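Local coordinates for fusolin (Unidentified entomopoxvirus, PDB 4OW5), which is a chitin-binding protein of the lytic polysaccharide mono-oxygenase family that enhances virulence and crystallises in vivo into viral spindles, at the interface of chains A and B. Numbering follows the deposited sequence. Chains: chain A/B, Fusolin.

Contact 1: the interface of chains A and B. Residues chain A 6, 137, 184, 186-188; chain B 348, 352.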
# COMPACT_ATOMS: atom_id res chain seq x y z
N PHE A 6 -0.05 -4.23 -22.08
CA PHE A 6 0.67 -4.67 -20.87
C PHE A 6 1.69 -3.63 -20.45
O PHE A 6 2.62 -3.41 -21.21
CB PHE A 6 1.37 -6.03 -21.03
CG PHE A 6 1.87 -6.48 -19.67
CD1 PHE A 6 0.97 -6.83 -18.68
CD2 PHE A 6 3.21 -6.42 -19.34
CE1 PHE A 6 1.39 -7.06 -17.39
CE2 PHE A 6 3.65 -6.75 -18.06
CZ PHE A 6 2.73 -7.09 -17.09
N GLU A 137 3.93 -4.11 -23.75
CA GLU A 137 3.27 -4.52 -24.98
C GLU A 137 2.26 -3.44 -25.34
O GLU A 137 1.39 -3.09 -24.52
CB GLU A 137 2.59 -5.91 -24.87
CG GLU A 137 2.14 -6.43 -26.22
CD GLU A 137 1.28 -7.68 -26.21
OE1 GLU A 137 0.22 -7.65 -25.54
OE2 GLU A 137 1.61 -8.65 -26.92
N ARG A 184 3.28 -12.70 -29.54
CA ARG A 184 3.51 -14.04 -29.06
C ARG A 184 2.18 -14.76 -28.89
O ARG A 184 1.15 -14.11 -28.75
CB ARG A 184 4.23 -14.01 -27.73
CG ARG A 184 5.65 -13.51 -27.77
CD ARG A 184 6.39 -14.06 -26.57
NE ARG A 184 7.69 -13.42 -26.38
CZ ARG A 184 7.87 -12.25 -25.79
NH1 ARG A 184 6.83 -11.55 -25.34
NH2 ARG A 184 9.09 -11.75 -25.66
N ASP A 186 0.79 -15.95 -26.31
CA ASP A 186 0.11 -15.51 -25.08
C ASP A 186 -0.24 -13.98 -25.09
O ASP A 186 -0.65 -13.45 -24.05
CB ASP A 186 1.00 -15.81 -23.87
CG ASP A 186 2.24 -14.94 -23.72
OD1 ASP A 186 2.65 -14.29 -24.72
OD2 ASP A 186 2.85 -14.97 -22.64
N SER A 187 -0.06 -13.29 -26.21
CA SER A 187 -0.31 -11.87 -26.26
C SER A 187 -1.69 -11.47 -25.79
O SER A 187 -2.68 -12.15 -26.03
CB SER A 187 -0.14 -11.33 -27.67
OG SER A 187 -0.49 -9.96 -27.69
N GLN A 188 -1.72 -10.29 -25.20
CA GLN A 188 -2.92 -9.63 -24.71
C GLN A 188 -3.61 -8.79 -25.83
O GLN A 188 -4.67 -8.20 -25.58
CB GLN A 188 -2.51 -8.72 -23.53
CG GLN A 188 -2.23 -9.46 -22.21
CD GLN A 188 -3.49 -10.11 -21.67
OE1 GLN A 188 -4.49 -9.44 -21.40
NE2 GLN A 188 -3.49 -11.43 -21.49
N TYR B 348 0.34 -13.63 -17.55
CA TYR B 348 1.11 -12.68 -18.38
C TYR B 348 2.07 -11.87 -17.49
O TYR B 348 3.24 -11.73 -17.81
CB TYR B 348 0.20 -11.73 -19.17
CG TYR B 348 0.89 -11.14 -20.39
CD1 TYR B 348 1.70 -10.01 -20.28
CD2 TYR B 348 0.86 -11.79 -21.62
CE1 TYR B 348 2.40 -9.51 -21.36
CE2 TYR B 348 1.60 -11.32 -22.70
CZ TYR B 348 2.31 -10.14 -22.59
OH TYR B 348 3.04 -9.66 -23.65
N HIS B 352 6.10 -11.96 -18.03
CA HIS B 352 6.68 -10.81 -18.74
C HIS B 352 7.12 -9.68 -17.82
O HIS B 352 7.34 -8.56 -18.28
CB HIS B 352 5.71 -10.33 -19.83
CG HIS B 352 5.41 -11.43 -20.79
ND1 HIS B 352 6.36 -11.86 -21.70
CD2 HIS B 352 4.36 -12.27 -20.83
CE1 HIS B 352 5.81 -12.89 -22.33
NE2 HIS B 352 4.62 -13.18 -21.83
O HOH W 1 3.95 -11.76 -25.15

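Contact 2: the interface of chains A and B. Residues chain A 239, 243-246; chain B 40, 43-44, 113.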
# COMPACT_ATOMS: atom_id res chain seq x y z
N ILE A 239 10.27 -12.17 6.80
CA ILE A 239 11.49 -11.48 7.15
C ILE A 239 12.32 -11.18 5.91
O ILE A 239 12.35 -11.96 4.97
CB ILE A 239 12.30 -12.28 8.22
CG1 ILE A 239 13.47 -11.41 8.74
CG2 ILE A 239 12.77 -13.66 7.69
CD1 ILE A 239 14.30 -11.97 9.93
N ASP A 243 18.39 -9.99 6.92
CA ASP A 243 18.37 -9.92 8.39
C ASP A 243 18.20 -11.29 9.05
O ASP A 243 18.23 -11.36 10.27
CB ASP A 243 17.19 -9.05 8.83
CG ASP A 243 17.30 -7.62 8.44
OD1 ASP A 243 18.42 -7.20 8.04
OD2 ASP A 243 16.31 -6.89 8.61
N LYS A 244 18.01 -12.33 8.26
CA LYS A 244 17.74 -13.67 8.79
C LYS A 244 18.98 -14.41 9.30
O LYS A 244 19.83 -14.84 8.52
CB LYS A 244 17.06 -14.53 7.71
CG LYS A 244 16.38 -15.79 8.28
CD LYS A 244 15.83 -16.67 7.18
CE LYS A 244 15.19 -17.92 7.73
NZ LYS A 244 14.89 -18.91 6.66
N ILE A 245 19.02 -14.68 10.62
CA ILE A 245 20.07 -15.50 11.24
C ILE A 245 19.60 -16.96 11.14
O ILE A 245 18.51 -17.28 11.60
CB ILE A 245 20.37 -15.06 12.70
CG1 ILE A 245 20.76 -13.58 12.76
CG2 ILE A 245 21.47 -15.96 13.37
CD1 ILE A 245 20.78 -12.98 14.17
N ARG A 246 20.44 -17.84 10.59
CA ARG A 246 20.14 -19.26 10.44
C ARG A 246 20.77 -20.06 11.58
O ARG A 246 21.78 -19.64 12.15
CB ARG A 246 20.64 -19.76 9.09
CG ARG A 246 19.77 -19.24 7.96
CD ARG A 246 20.16 -19.76 6.59
NE ARG A 246 19.01 -19.80 5.69
CZ ARG A 246 18.47 -18.76 5.07
NH1 ARG A 246 18.97 -17.54 5.24
NH2 ARG A 246 17.42 -18.92 4.28
N ASN B 40 15.30 -15.42 15.21
CA ASN B 40 16.58 -14.77 15.05
C ASN B 40 17.36 -14.83 16.37
O ASN B 40 18.55 -15.15 16.37
CB ASN B 40 16.44 -13.30 14.61
CG ASN B 40 16.95 -13.06 13.21
OD1 ASN B 40 16.87 -13.94 12.35
ND2 ASN B 40 17.59 -11.94 12.98
N ASN B 43 18.25 -18.55 17.09
CA ASN B 43 19.38 -18.98 16.24
C ASN B 43 20.69 -18.25 16.59
O ASN B 43 21.74 -18.89 16.50
CB ASN B 43 19.06 -18.82 14.76
CG ASN B 43 17.99 -19.75 14.29
OD1 ASN B 43 17.73 -20.77 14.89
ND2 ASN B 43 17.27 -19.38 13.25
N LYS B 44 20.65 -16.99 17.05
CA LYS B 44 21.85 -16.23 17.46
C LYS B 44 22.54 -16.91 18.66
O LYS B 44 23.77 -17.08 18.66
CB LYS B 44 21.48 -14.80 17.80
CG LYS B 44 22.68 -13.87 18.07
CD LYS B 44 22.11 -12.47 18.37
CE LYS B 44 23.13 -11.44 18.74
NZ LYS B 44 22.51 -10.10 18.82
N VAL B 113 14.35 -6.69 13.15
CA VAL B 113 14.48 -7.20 11.81
C VAL B 113 13.45 -6.47 10.93
O VAL B 113 12.43 -6.00 11.42
CB VAL B 113 14.33 -8.74 11.70
CG1 VAL B 113 15.35 -9.48 12.56
CG2 VAL B 113 12.92 -9.18 12.00

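Contact 1: the interface of chains A and B
The ring of B:Tyr348 takes A:Gln188 CG on one face, 3.9 Å above its plane and toward the rim, while the imidazole of B:His352, from the same helix, covers the opposite face. At its edge, in plane, lies A:Phe6 CD2. The phenylalanine is thus met on its own face by the CD1 side of the tyrosine, an edge-to-face pair with centroids 5.0 Å apart and planes turned by 58°. This patch lies where the C-terminal helix 338-352 of one fusolin chain rests on the fibronectin type III-like core of a lytic polysaccharide mono-oxygenase domain in the other. With CG anti to its backbone N (chi1 -158°), B:Tyr348 is directed into a setting made by strands 2-6 and 131-140 and the loop around A:Asp186. On the ring side away from A:Phe6, the backbone carbonyl of A:Asp186 approaches, its O 3.3 Å from B:Tyr348 CD2.

The imidazole edge of B:His352 makes the direct polar link: NE2 donates to the carboxylate oxygen OD2 of A:Asp186 at 2.6 Å, nearly straight (171° at H). The acceptor lies in the ring plane, and the N-H arrives on the syn side of the carboxylate, slightly out of its plane. The other oxygen, A:Asp186 OD1, reaches a water at 2.9 Å that is also bonded to the phenol OH of B:Tyr348 and to A:Arg184 NH1, at the guanidinium edge. That guanidinium slides past the imidazole with the planes roughly parallel, NH1 being 3.5 Å from B:His352 CE1. The aspartate would probably favour a positively charged histidine.

The carboxylate of A:Glu137 lies beside the phenol OH of B:Tyr348 without a hydrogen bond assigned between them. It also braces the loop, accepting A:Ser187 OG at OE2 (2.6 Å) and, through the syn lone pair of OE1, the backbone N of A:Gln188 in a longer bond (3.3 Å).

Contact 2: the interface of chains A and B
A chi1 of -57° puts CG1 of A:Ile245 anti to the carbonyl carbon, and CG2 then lies anti to the backbone N; the two branches spread over helix 32-47 of chain B, CG1 and CD1 lying by B:Asn40 and CG2 by B:Asn43 and B:Lys44. B:Asn40 has a chi1 of -112°, away from the usual staggered values, and in this rotation its carboxamide faces the main chain of A:Asp243 and A:Ile245. B:Asn43 carries its amide past the isoleucine to the main chain behind it. The docked piece is an extended stretch that follows the 3-10 helix 241-243 of chain A, and the receiving helix belongs to the mono-oxygenase-like domain of the partner.

B:Asn40 reads this backbone with both ends of its carboxamide. ND2 donates to the carbonyl O of A:Asp243 at 2.8 Å, the acceptor lying close to the amide plane and the donor nearly in line with the C=O. OD1 accepts the N-H of A:Ile245 at 2.9 Å; that donor stands 37° above the carbonyl plane, off the lone-pair direction. Together the two bonds fix the rotation of the amide. The asparagine side chain crosses that of the isoleucine at about a right angle, with A:Ile245 CG1 3.9 Å from B:Asn40 CG. One turn along, B:Asn43 ND2 donates to the carbonyl O of A:Ile245 at 2.9 Å, somewhat tilted from both planes. Both main-chain polar atoms of the isoleucine are therefore engaged by side chains of one helix.

An apolar pair continues the patch: A:Ile239 crosses B:Val113 nearly at right angles, and its terminal methyl CD1 sits 3.7 Å from both CB and CG2 of the valine.

Contact 1 and contact 2 have C-alpha centres about 39 Å apart and share no residue. They run in opposite senses: in contact 1 the C-terminal helix 338-352 of chain B is received by the core of chain A, whereas in contact 2 the segment of chain A beyond strand 223-234 lies on helix 32-47 of chain B. Two-fold symmetry repeats each with the chains exchanged, so each copy both lends its C-terminal part and receives that of its partner. Such reciprocal exchange is consistent with a dimer that could be the building unit of the spindle crystal, though these contacts alone do not prove it.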